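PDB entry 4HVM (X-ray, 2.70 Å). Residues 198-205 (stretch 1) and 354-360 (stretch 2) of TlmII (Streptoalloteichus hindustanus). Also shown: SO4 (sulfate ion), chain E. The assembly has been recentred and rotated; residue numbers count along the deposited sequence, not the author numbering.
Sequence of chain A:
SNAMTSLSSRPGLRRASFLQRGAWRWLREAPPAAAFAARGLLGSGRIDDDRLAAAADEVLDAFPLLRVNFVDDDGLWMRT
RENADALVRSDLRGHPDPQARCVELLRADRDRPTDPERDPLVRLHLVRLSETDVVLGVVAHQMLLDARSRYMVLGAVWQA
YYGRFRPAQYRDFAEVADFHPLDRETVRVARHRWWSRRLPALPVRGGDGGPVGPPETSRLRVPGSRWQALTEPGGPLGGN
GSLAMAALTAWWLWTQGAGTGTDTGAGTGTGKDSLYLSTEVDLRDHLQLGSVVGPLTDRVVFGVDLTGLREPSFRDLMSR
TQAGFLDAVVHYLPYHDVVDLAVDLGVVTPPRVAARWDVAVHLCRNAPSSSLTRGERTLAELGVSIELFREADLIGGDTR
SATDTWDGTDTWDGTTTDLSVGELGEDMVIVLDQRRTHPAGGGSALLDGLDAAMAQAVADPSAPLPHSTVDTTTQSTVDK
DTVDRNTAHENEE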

ATOM      1  N   ARG A 198     -15.227   8.553  20.149  1.00 26.59           N
ATOM      2  CA  ARG A 198     -13.833   8.234  20.459  1.00 28.26           C
ATOM      3  C   ARG A 198     -12.801   9.218  19.906  1.00 32.05           C
ATOM      4  O   ARG A 198     -11.753   9.426  20.518  1.00 34.85           O
ATOM      5  CB  ARG A 198     -13.510   6.806  20.019  1.00 18.15           C
ATOM      6  CG  ARG A 198     -14.064   5.765  20.972  1.00 22.86           C
ATOM      7  CD  ARG A 198     -14.079   4.379  20.366  1.00 28.84           C
ATOM      8  NE  ARG A 198     -14.692   3.408  21.268  1.00 31.63           N
ATOM      9  CZ  ARG A 198     -16.004   3.274  21.443  1.00 33.27           C
ATOM     10  NH1 ARG A 198     -16.468   2.360  22.285  1.00 41.92           N
ATOM     11  NH2 ARG A 198     -16.852   4.050  20.779  1.00 25.65           N
ATOM     12  N   LEU A 199     -13.097   9.817  18.757  1.00 26.14           N
ATOM     13  CA  LEU A 199     -12.194  10.791  18.137  1.00 23.81           C
ATOM     14  C   LEU A 199     -11.743  11.960  19.034  1.00 28.41           C
ATOM     15  O   LEU A 199     -10.566  12.321  19.016  1.00 37.61           O
ATOM     16  CB  LEU A 199     -12.773  11.315  16.816  1.00 19.24           C
ATOM     17  CG  LEU A 199     -12.672  10.379  15.610  1.00 22.89           C
ATOM     18  CD1 LEU A 199     -13.307  11.005  14.377  1.00 20.21           C
ATOM     19  CD2 LEU A 199     -11.221  10.005  15.337  1.00 22.30           C
ATOM     20  N   PRO A 200     -12.667  12.563  19.811  1.00 25.13           N
ATOM     21  CA  PRO A 200     -12.204  13.659  20.671  1.00 26.68           C
ATOM     22  C   PRO A 200     -11.257  13.204  21.781  1.00 30.11           C
ATOM     23  O   PRO A 200     -10.479  14.014  22.283  1.00 39.18           O
ATOM     24  CB  PRO A 200     -13.503  14.189  21.288  1.00 24.29           C
ATOM     25  CG  PRO A 200     -14.569  13.789  20.338  1.00 23.54           C
ATOM     26  CD  PRO A 200     -14.138  12.454  19.825  1.00 21.77           C
ATOM     27  N   ALA A 201     -11.325  11.932  22.156  1.00 26.10           N
ATOM     28  CA  ALA A 201     -10.532  11.425  23.271  1.00 31.01           C
ATOM     29  C   ALA A 201      -9.124  11.005  22.856  1.00 35.24           C
ATOM     30  O   ALA A 201      -8.298  10.666  23.702  1.00 37.65           O
ATOM     31  CB  ALA A 201     -11.252  10.271  23.946  1.00 32.70           C
ATOM     32  N   LEU A 202      -8.854  11.025  21.556  1.00 34.66           N
ATOM     33  CA  LEU A 202      -7.532  10.669  21.049  1.00 32.48           C
ATOM     34  C   LEU A 202      -6.464  11.604  21.606  1.00 39.44           C
ATOM     35  O   LEU A 202      -6.589  12.824  21.504  1.00 49.11           O
ATOM     36  CB  LEU A 202      -7.512  10.706  19.520  1.00 25.65           C
ATOM     37  CG  LEU A 202      -7.621   9.377  18.773  1.00 20.96           C
ATOM     38  CD1 LEU A 202      -8.871   8.621  19.171  1.00 17.44           C
ATOM     39  CD2 LEU A 202      -7.599   9.600  17.271  1.00 22.85           C
ATOM     40  N   PRO A 203      -5.407  11.028  22.198  1.00 33.49           N
ATOM     41  CA  PRO A 203      -4.304  11.793  22.791  1.00 37.10           C
ATOM     42  C   PRO A 203      -3.575  12.663  21.768  1.00 40.07           C
ATOM     43  O   PRO A 203      -3.571  12.353  20.577  1.00 43.13           O
ATOM     44  CB  PRO A 203      -3.369  10.707  23.329  1.00 22.71           C
ATOM     45  CG  PRO A 203      -3.723   9.476  22.557  1.00 35.20           C
ATOM     46  CD  PRO A 203      -5.191   9.575  22.303  1.00 32.17           C
ATOM     47  N   VAL A 204      -2.962  13.742  22.244  1.00 45.93           N
ATOM     48  CA  VAL A 204      -2.296  14.704  21.374  1.00 52.73           C
ATOM     49  C   VAL A 204      -0.849  14.314  21.083  1.00 61.24           C
ATOM     50  O   VAL A 204      -0.083  14.008  21.996  1.00 61.25           O
ATOM     51  CB  VAL A 204      -2.320  16.118  21.987  1.00 53.17           C
ATOM     52  CG1 VAL A 204      -1.694  17.123  21.034  1.00 50.90           C
ATOM     53  CG2 VAL A 204      -3.744  16.525  22.334  1.00 55.65           C
ATOM     54  N   ARG A 205      -0.486  14.332  19.804  1.00 67.31           N
ATOM     55  CA  ARG A 205       0.881  14.050  19.379  1.00 71.40           C
ATOM     56  C   ARG A 205       1.288  14.939  18.206  1.00 74.32           C
ATOM     57  O   ARG A 205       1.983  15.939  18.383  1.00 68.31           O
ATOM     58  CB  ARG A 205       1.032  12.577  18.998  1.00 63.45           C
ATOM     59  CG  ARG A 205       1.442  11.673  20.145  1.00 57.82           C
ATOM     60  CD  ARG A 205       1.480  10.225  19.693  1.00 51.66           C
ATOM     61  NE  ARG A 205       2.410  10.021  18.586  1.00 51.90           N
ATOM     62  CZ  ARG A 205       3.680   9.656  18.733  1.00 47.17           C
ATOM     63  NH1 ARG A 205       4.177   9.454  19.944  1.00 46.32           N
ATOM     64  NH2 ARG A 205       4.455   9.493  17.668  1.00 42.67           N
TER
HETATM   65  S   SO4 E 501     -19.970   2.452  22.387  1.00 76.93           S
HETATM   66  O1  SO4 E 501     -20.370   3.184  23.586  1.00 82.02           O
HETATM   67  O2  SO4 E 501     -21.138   1.885  21.714  1.00 74.20           O
HETATM   68  O3  SO4 E 501     -19.309   3.384  21.478  1.00 80.82           O
HETATM   69  O4  SO4 E 501     -19.061   1.375  22.774  1.00 67.30           O
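Stretch 2, residues 354-360: AARWDVA

Residues 354–360 approach the 198–205 segment as an irregular loop that becomes a strand at Val359 and Ala360, with the trace nearest stretch 1 where the CA atoms of Arg205 and Arg356 lie 5.8 Å apart. Stretch 1 has helical backbone angles at Leu199–Ala201, then extends from Leu202, and the carbonyls of Leu202 and Pro203 face Arg356. That side chain leaves the backbone sideways and folds back through m chi1 and m chi2, with chi3 off-rotamer at -93°, which brings its guanidinium to the carbonyl of Leu202: Arg356 NH2 donates to Leu202 O at 2.7 Å and Arg356 NE to the same atom at 3.1 Å. A weak bond runs from Arg356 NE to Pro203 O (3.2 Å), and Val204 CG2 covers one guanidinium face, 4.2 Å from Arg356 CZ. Arg205 is extended at chi2 (t) but turns at chi3 (p), so that its guanidinium meets Asp358 edge-on in a salt bridge, Arg205 NE to Asp358 OD1 at 2.9 Å; the CA-to-CB bond of Asp358 points toward stretch 1, and its p rotamer (chi1 60°) sets the carboxylate at Arg205. Trp357 has its CA-to-CB bond directed away, yet chi1 of 49° (p) and chi2 of 81° return the indole to the leucines. Leu202 CD2 packs against the ring edge, 3.6 Å from Trp357 CE3, and Leu199 CD2 lies 4.0 Å from Trp357 CZ3.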

ATOM      1  N   ALA A 354      -3.584  13.276   9.981  1.00 25.61           N
ATOM      2  CA  ALA A 354      -3.093  12.075  10.650  1.00 24.02           C
ATOM      3  C   ALA A 354      -2.258  12.398  11.886  1.00 22.85           C
ATOM      4  O   ALA A 354      -1.544  11.540  12.398  1.00 20.90           O
ATOM      5  CB  ALA A 354      -2.290  11.218   9.679  1.00 18.15           C
ATOM      6  N   ALA A 355      -2.357  13.634  12.365  1.00 22.14           N
ATOM      7  CA  ALA A 355      -1.563  14.090  13.503  1.00 22.90           C
ATOM      8  C   ALA A 355      -1.829  13.283  14.770  1.00 27.18           C
ATOM      9  O   ALA A 355      -0.948  13.139  15.618  1.00 31.01           O
ATOM     10  CB  ALA A 355      -1.809  15.566  13.757  1.00 21.43           C
ATOM     11  N   ARG A 356      -3.045  12.758  14.892  1.00 20.61           N
ATOM     12  CA  ARG A 356      -3.448  12.022  16.088  1.00 20.84           C
ATOM     13  C   ARG A 356      -3.240  10.518  15.931  1.00 24.23           C
ATOM     14  O   ARG A 356      -3.473   9.749  16.863  1.00 28.31           O
ATOM     15  CB  ARG A 356      -4.906  12.323  16.435  1.00 30.72           C
ATOM     16  CG  ARG A 356      -5.207  13.807  16.598  1.00 37.72           C
ATOM     17  CD  ARG A 356      -4.599  14.391  17.868  1.00 44.88           C
ATOM     18  NE  ARG A 356      -5.550  14.360  18.977  1.00 56.98           N
ATOM     19  CZ  ARG A 356      -6.391  15.345  19.279  1.00 63.36           C
ATOM     20  NH1 ARG A 356      -6.402  16.464  18.565  1.00 59.26           N
ATOM     21  NH2 ARG A 356      -7.222  15.213  20.303  1.00 71.49           N
ATOM     22  N   TRP A 357      -2.816  10.106  14.741  1.00 20.38           N
ATOM     23  CA  TRP A 357      -2.390   8.729  14.503  1.00 18.73           C
ATOM     24  C   TRP A 357      -1.184   8.720  13.567  1.00 28.36           C
ATOM     25  O   TRP A 357      -1.211   8.115  12.498  1.00 17.70           O
ATOM     26  CB  TRP A 357      -3.536   7.865  13.952  1.00 18.54           C
ATOM     27  CG  TRP A 357      -4.301   8.458  12.796  1.00 24.09           C
ATOM     28  CD1 TRP A 357      -3.934   8.459  11.481  1.00 24.31           C
ATOM     29  CD2 TRP A 357      -5.577   9.108  12.853  1.00 19.16           C
ATOM     30  NE1 TRP A 357      -4.892   9.082  10.720  1.00 24.52           N
ATOM     31  CE2 TRP A 357      -5.911   9.489  11.538  1.00 29.86           C
ATOM     32  CE3 TRP A 357      -6.466   9.411  13.889  1.00 19.90           C
ATOM     33  CZ2 TRP A 357      -7.097  10.157  11.233  1.00 19.67           C
ATOM     34  CZ3 TRP A 357      -7.642  10.074  13.584  1.00 21.17           C
ATOM     35  CH2 TRP A 357      -7.946  10.439  12.268  1.00 22.87           C
ATOM     36  N   ASP A 358      -0.118   9.389  14.002  1.00 28.80           N
ATOM     37  CA  ASP A 358       1.030   9.689  13.146  1.00 27.58           C
ATOM     38  C   ASP A 358       2.044   8.554  12.994  1.00 27.87           C
ATOM     39  O   ASP A 358       3.203   8.792  12.649  1.00 25.59           O
ATOM     40  CB  ASP A 358       1.738  10.956  13.638  1.00 27.25           C
ATOM     41  CG  ASP A 358       2.254  10.816  15.054  1.00 33.95           C
ATOM     42  OD1 ASP A 358       1.815   9.873  15.744  1.00 39.87           O
ATOM     43  OD2 ASP A 358       3.091  11.642  15.479  1.00 37.51           O
ATOM     44  N   VAL A 359       1.612   7.325  13.244  1.00 17.53           N
ATOM     45  CA  VAL A 359       2.454   6.165  12.987  1.00 17.22           C
ATOM     46  C   VAL A 359       1.780   5.251  11.975  1.00 21.09           C
ATOM     47  O   VAL A 359       0.689   4.735  12.222  1.00 24.66           O
ATOM     48  CB  VAL A 359       2.744   5.372  14.272  1.00 24.36           C
ATOM     49  CG1 VAL A 359       3.603   4.159  13.956  1.00 17.37           C
ATOM     50  CG2 VAL A 359       3.421   6.263  15.304  1.00 18.15           C
ATOM     51  N   ALA A 360       2.426   5.057  10.831  1.00 23.02           N
ATOM     52  CA  ALA A 360       1.859   4.236   9.770  1.00 16.11           C
ATOM     53  C   ALA A 360       2.667   2.967   9.548  1.00 16.02           C
ATOM     54  O   ALA A 360       3.878   3.020   9.348  1.00 36.40           O
ATOM     55  CB  ALA A 360       1.758   5.031   8.477  1.00 15.93           C
TER